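Local coordinates for protein BIS(5'-nucleosyl)-tetraphosphatase (Diadenosine tetraphosphatase), putative (Plasmodium falciparum, PDB 5CFJ) that probably hydrolyses diadenosine tetraphosphate asymmetrically, to ATP and AMP, as a member of the Nudix hydrolase family, at residues L58-A61 with V62-L66; H125-T129 with Y130-E134. All coordinates share one frame; numbering follows the deposited sequence. Where two conformers were deposited one is given.

How the interactions relate
The two interactions are local contacts at separate places in one Nudix domain, and they lie on opposite sides of its centre, about 24 Å apart between centres and about 16 Å between nearest atoms. Interaction 1 comes first along the chain, within helix 57-69, which packs on strands 6-16, 76-89 and 92-103. Interaction 2 follows strand 116-122, in the loop that leads into helix 134-147. The mixed sheet links them: strand 6-16 pairs with 30-37, which in turn pairs with 116-122. Interaction 1 belongs to the helix of the Nudix box, the family's signature motif, and interaction 2 is the turn between the last strand and the last helix.

Interaction 1. Residues L58-A61 with V62-L66; sequences LETA and VRETL
The carbonyl oxygen of A61 is gripped twice by T65: the backbone N of T65 lies 2.9 Å from A61 O, and T65 OG1 donates to the same oxygen, also at 2.9 Å. The two donors arrive from opposite faces of the carbonyl plane. Rotation of T65 (chi1 -65°) sets OG1 beside its own backbone N, turned back toward the preceding turn, where A61 O lies, so a buried hydroxyl is satisfied without leaving helix 57-69. Just before it along the helix, V62, R63 and E64 donate in the same i+4 to i pattern to L58, E59 and T60. Beside them E64 CG rests 3.3 Å from T60 O, and the apolar branches V62 CG2 and L58 CD1 meet loosely at 4.3 Å.

This is the helix of the Nudix box, whose glutamates in relatives typically coordinate magnesium, and R63 and E64 open its REUXEE core. R63 is long enough to fold back: the bend at chi3 (45°) carries its guanidinium over T60, where NH2 is 3.8 Å from T60 CG2 and T60 O lies off toward the rim of one face. Its NH1 forms a salt bridge with E64 OE2 at 2.8 Å, reaching the carboxylate from above its plane.

Further out, E55 and E67 form salt bridges with R63 and the L50 carbonyl accepts from NH2, while T60 OG1 bonds with E55 and H51. Small A61 suits the buried face against I11 and Y99; L58 and V62 put their branched side chains on L78 and Y76 of strand 76-89.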
loop_
_atom_site.group_PDB
_atom_site.type_symbol
_atom_site.label_atom_id
_atom_site.label_comp_id
_atom_site.label_asym_id
_atom_site.label_seq_id
_atom_site.Cartn_x
_atom_site.Cartn_y
_atom_site.Cartn_z
ATOM N N LEU A 58 11.117 -5.460 4.745
ATOM C CA LEU A 58 11.102 -4.013 4.575
ATOM C C LEU A 58 11.868 -3.598 3.322
ATOM O O LEU A 58 11.416 -2.742 2.570
ATOM C CB LEU A 58 11.680 -3.323 5.812
ATOM C CG LEU A 58 11.685 -1.797 5.780
ATOM C CD1 LEU A 58 10.272 -1.255 5.629
ATOM C CD2 LEU A 58 12.343 -1.243 7.034
ATOM N N GLU A 59 13.031 -4.200 3.085
ATOM C CA GLU A 59 13.783 -3.898 1.872
ATOM C C GLU A 59 12.971 -4.222 0.621
ATOM O O GLU A 59 12.955 -3.448 -0.336
ATOM C CB GLU A 59 15.117 -4.650 1.859
ATOM C CG GLU A 59 16.163 -4.034 2.783
ATOM C CD GLU A 59 17.418 -4.874 2.920
ATOM O OE1 GLU A 59 17.348 -6.109 2.759
ATOM O OE2 GLU A 59 18.482 -4.292 3.191
ATOM N N THR A 60 12.281 -5.355 0.635
ATOM C CA THR A 60 11.426 -5.715 -0.493
ATOM C C THR A 60 10.338 -4.661 -0.685
ATOM O O THR A 60 10.099 -4.196 -1.790
ATOM C CB THR A 60 10.783 -7.094 -0.287
ATOM O OG1 THR A 60 11.811 -8.092 -0.249
ATOM C CG2 THR A 60 9.791 -7.413 -1.398
ATOM N N ALA A 61 9.694 -4.267 0.407
ATOM C CA ALA A 61 8.624 -3.283 0.346
ATOM C C ALA A 61 9.124 -1.960 -0.245
ATOM O O ALA A 61 8.482 -1.373 -1.122
ATOM C CB ALA A 61 8.047 -3.064 1.714
ATOM N N VAL A 62 10.281 -1.498 0.228
ATOM C CA VAL A 62 10.860 -0.252 -0.258
ATOM C C VAL A 62 11.194 -0.337 -1.745
ATOM O O VAL A 62 10.860 0.563 -2.524
ATOM C CB VAL A 62 12.117 0.115 0.552
ATOM C CG1 VAL A 62 12.898 1.235 -0.130
ATOM C CG2 VAL A 62 11.721 0.510 1.977
ATOM N N ARG A 63 11.826 -1.433 -2.154
ATOM C CA ARG A 63 12.163 -1.588 -3.563
ATOM C C ARG A 63 10.927 -1.644 -4.455
ATOM O O ARG A 63 10.878 -0.982 -5.484
ATOM C CB ARG A 63 12.999 -2.837 -3.789
ATOM C CG ARG A 63 13.365 -3.032 -5.265
ATOM C CD ARG A 63 14.138 -4.330 -5.532
ATOM N NE ARG A 63 13.537 -5.458 -4.825
ATOM C CZ ARG A 63 12.411 -6.061 -5.192
ATOM N NH1 ARG A 63 11.748 -5.656 -6.273
ATOM N NH2 ARG A 63 11.932 -7.056 -4.459
ATOM N N GLU A 64 9.934 -2.437 -4.066
ATOM C CA GLU A 64 8.724 -2.544 -4.873
ATOM C C GLU A 64 7.995 -1.207 -4.960
ATOM O O GLU A 64 7.470 -0.847 -6.008
ATOM C CB GLU A 64 7.802 -3.627 -4.312
ATOM C CG GLU A 64 8.358 -5.027 -4.497
ATOM C CD GLU A 64 8.227 -5.518 -5.921
ATOM O OE1 GLU A 64 7.329 -5.022 -6.628
ATOM O OE2 GLU A 64 9.005 -6.406 -6.323
ATOM N N THR A 65 7.995 -0.457 -3.864
ATOM C CA THR A 65 7.373 0.860 -3.879
ATOM C C THR A 65 8.103 1.780 -4.855
ATOM O O THR A 65 7.473 2.477 -5.656
ATOM C CB THR A 65 7.345 1.444 -2.467
ATOM O OG1 THR A 65 6.495 0.610 -1.672
ATOM C CG2 THR A 65 6.801 2.870 -2.456
ATOM N N LEU A 66 9.433 1.745 -4.826
ATOM C CA LEU A 66 10.216 2.537 -5.764
ATOM C C LEU A 66 9.935 2.130 -7.220
ATOM O O LEU A 66 9.744 2.979 -8.086
ATOM C CB LEU A 66 11.701 2.403 -5.441
ATOM C CG LEU A 66 12.685 3.093 -6.380
ATOM C CD1 LEU A 66 12.416 4.589 -6.473
ATOM C CD2 LEU A 66 14.096 2.835 -5.891
#

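Interaction 2. Residues H125-T129 with Y130-E134; sequences HESDT and YNLPE
S127 and L132 are joined by the longer bond of a Schellman motif, which ends a single helix-like turn before helix 134-147. L132 N donates to S127 O at 3.0 Å, and inside that loop N131 N donates to D128 O, also at 3.0 Å, closing a type I turn. N131 takes the left-handed backbone conformation (phi 55°) that the motif demands; asparagine tolerates it better than most residues with a side chain. L132 CD1 comes to 3.8 Å from S127 CB, where the motif usually has an apolar pair, here with a serine as one partner; both residues also pack on L140 of helix 134-147.

Y130 N bonds to E126 O at 3.1 Å, with a second, weak bond to S127 O. The ring of Y130 swings to the side of its own backbone N (chi1 -79°), opposite its carbonyl carbon, and E126 makes the same choice, so the two side chains run alongside each other in the same direction. E126 O meets the ring edge in its plane, 3.4 Å from Y130 CD1. The carboxylate of E126 stands nearly perpendicular to the ring, at 87°. Both side chains are long enough for their polar ends, E126 OE1 and Y130 OH, to share one water.

W44 packs edge-to-face with Y130, and the backbone N of G123 bonds to E126 OE2. The other carboxylate oxygen, E126 OE1, accepts from that water at 2.7 Å, which also lies 2.7 Å from Y130 OH.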
loop_
_atom_site.group_PDB
_atom_site.type_symbol
_atom_site.label_atom_id
_atom_site.label_comp_id
_atom_site.label_asym_id
_atom_site.label_seq_id
_atom_site.Cartn_x
_atom_site.Cartn_y
_atom_site.Cartn_z
ATOM N N HIS A 125 -12.647 5.450 4.134
ATOM C CA HIS A 125 -14.081 5.391 3.842
ATOM C C HIS A 125 -14.399 5.046 2.393
ATOM O O HIS A 125 -15.548 4.759 2.064
ATOM C CB HIS A 125 -14.759 6.717 4.198
ATOM C CG HIS A 125 -14.878 6.959 5.671
ATOM N ND1 HIS A 125 -15.977 7.566 6.237
ATOM C CD2 HIS A 125 -14.033 6.681 6.694
ATOM C CE1 HIS A 125 -15.808 7.646 7.546
ATOM N NE2 HIS A 125 -14.636 7.117 7.848
ATOM N N GLU A 126 -13.393 5.082 1.530
ATOM C CA GLU A 126 -13.580 4.786 0.120
ATOM C C GLU A 126 -13.347 3.317 -0.201
ATOM O O GLU A 126 -13.411 2.919 -1.366
ATOM C CB GLU A 126 -12.638 5.649 -0.721
ATOM C CG GLU A 126 -12.720 7.122 -0.403
ATOM C CD GLU A 126 -12.036 7.973 -1.448
ATOM O OE1 GLU A 126 -12.571 8.090 -2.571
ATOM O OE2 GLU A 126 -10.958 8.521 -1.149
ATOM N N SER A 127 -13.077 2.516 0.825
ATOM C CA SER A 127 -12.689 1.128 0.602
ATOM C C SER A 127 -13.729 0.354 -0.220
ATOM O O SER A 127 -13.381 -0.350 -1.170
ATOM C CB SER A 127 -12.436 0.423 1.936
ATOM O OG SER A 127 -11.301 0.970 2.591
ATOM N N ASP A 128 -15.005 0.498 0.121
ATOM C CA ASP A 128 -16.055 -0.211 -0.612
ATOM C C ASP A 128 -16.168 0.257 -2.068
ATOM O O ASP A 128 -16.357 -0.547 -2.981
ATOM C CB ASP A 128 -17.395 -0.052 0.095
ATOM C CG ASP A 128 -17.416 -0.745 1.437
ATOM O OD1 ASP A 128 -16.861 -1.861 1.528
ATOM O OD2 ASP A 128 -17.967 -0.170 2.397
ATOM N N THR A 129 -16.014 1.558 -2.276
ATOM C CA THR A 129 -16.066 2.141 -3.611
ATOM C C THR A 129 -14.981 1.542 -4.498
ATOM O O THR A 129 -15.192 1.307 -5.686
ATOM C CB THR A 129 -15.912 3.674 -3.531
ATOM O OG1 THR A 129 -16.988 4.210 -2.752
ATOM C CG2 THR A 129 -15.922 4.310 -4.914
ATOM N N TYR A 130 -13.818 1.276 -3.907
ATOM C CA TYR A 130 -12.694 0.732 -4.659
ATOM C C TYR A 130 -12.645 -0.790 -4.590
ATOM O O TYR A 130 -11.675 -1.408 -5.027
ATOM C CB TYR A 130 -11.385 1.367 -4.174
ATOM C CG TYR A 130 -11.230 2.741 -4.777
ATOM C CD1 TYR A 130 -11.907 3.831 -4.250
ATOM C CD2 TYR A 130 -10.473 2.934 -5.922
ATOM C CE1 TYR A 130 -11.806 5.084 -4.826
ATOM C CE2 TYR A 130 -10.359 4.173 -6.502
ATOM C CZ TYR A 130 -11.030 5.247 -5.954
ATOM O OH TYR A 130 -10.913 6.487 -6.537
ATOM N N ASN A 131 -13.726 -1.378 -4.076
ATOM C CA ASN A 131 -13.899 -2.829 -4.007
ATOM C C ASN A 131 -12.755 -3.555 -3.302
ATOM O O ASN A 131 -12.357 -4.653 -3.690
ATOM C CB ASN A 131 -14.100 -3.391 -5.415
ATOM C CG ASN A 131 -15.345 -2.834 -6.080
ATOM O OD1 ASN A 131 -15.278 -2.251 -7.161
ATOM N ND2 ASN A 131 -16.487 -2.994 -5.421
ATOM N N LEU A 132 -12.244 -2.944 -2.245
ATOM C CA LEU A 132 -11.215 -3.596 -1.451
ATOM C C LEU A 132 -11.778 -4.774 -0.684
ATOM O O LEU A 132 -12.897 -4.699 -0.175
ATOM C CB LEU A 132 -10.596 -2.624 -0.453
ATOM C CG LEU A 132 -10.019 -1.327 -1.020
ATOM C CD1 LEU A 132 -9.247 -0.595 0.073
ATOM C CD2 LEU A 132 -9.150 -1.570 -2.246
ATOM N N PRO A 133 -10.999 -5.860 -0.581
ATOM C CA PRO A 133 -11.402 -6.942 0.321
ATOM C C PRO A 133 -11.364 -6.478 1.776
ATOM O O PRO A 133 -10.698 -5.481 2.095
ATOM C CB PRO A 133 -10.358 -8.031 0.059
ATOM C CG PRO A 133 -9.174 -7.299 -0.447
ATOM C CD PRO A 133 -9.713 -6.144 -1.244
ATOM N N GLU A 134 -12.071 -7.192 2.644
ATOM C CA GLU A 134 -12.165 -6.821 4.049
ATOM C C GLU A 134 -10.803 -6.663 4.694
ATOM O O GLU A 134 -10.600 -5.754 5.490
ATOM C CB GLU A 134 -12.974 -7.857 4.824
ATOM C CG GLU A 134 -14.447 -7.808 4.500
ATOM C CD GLU A 134 -15.249 -8.919 5.148
ATOM O OE1 GLU A 134 -14.695 -9.673 5.977
ATOM O OE2 GLU A 134 -16.445 -9.036 4.819
HETATM O O HOH W 1 -11.261 8.660 -4.916
#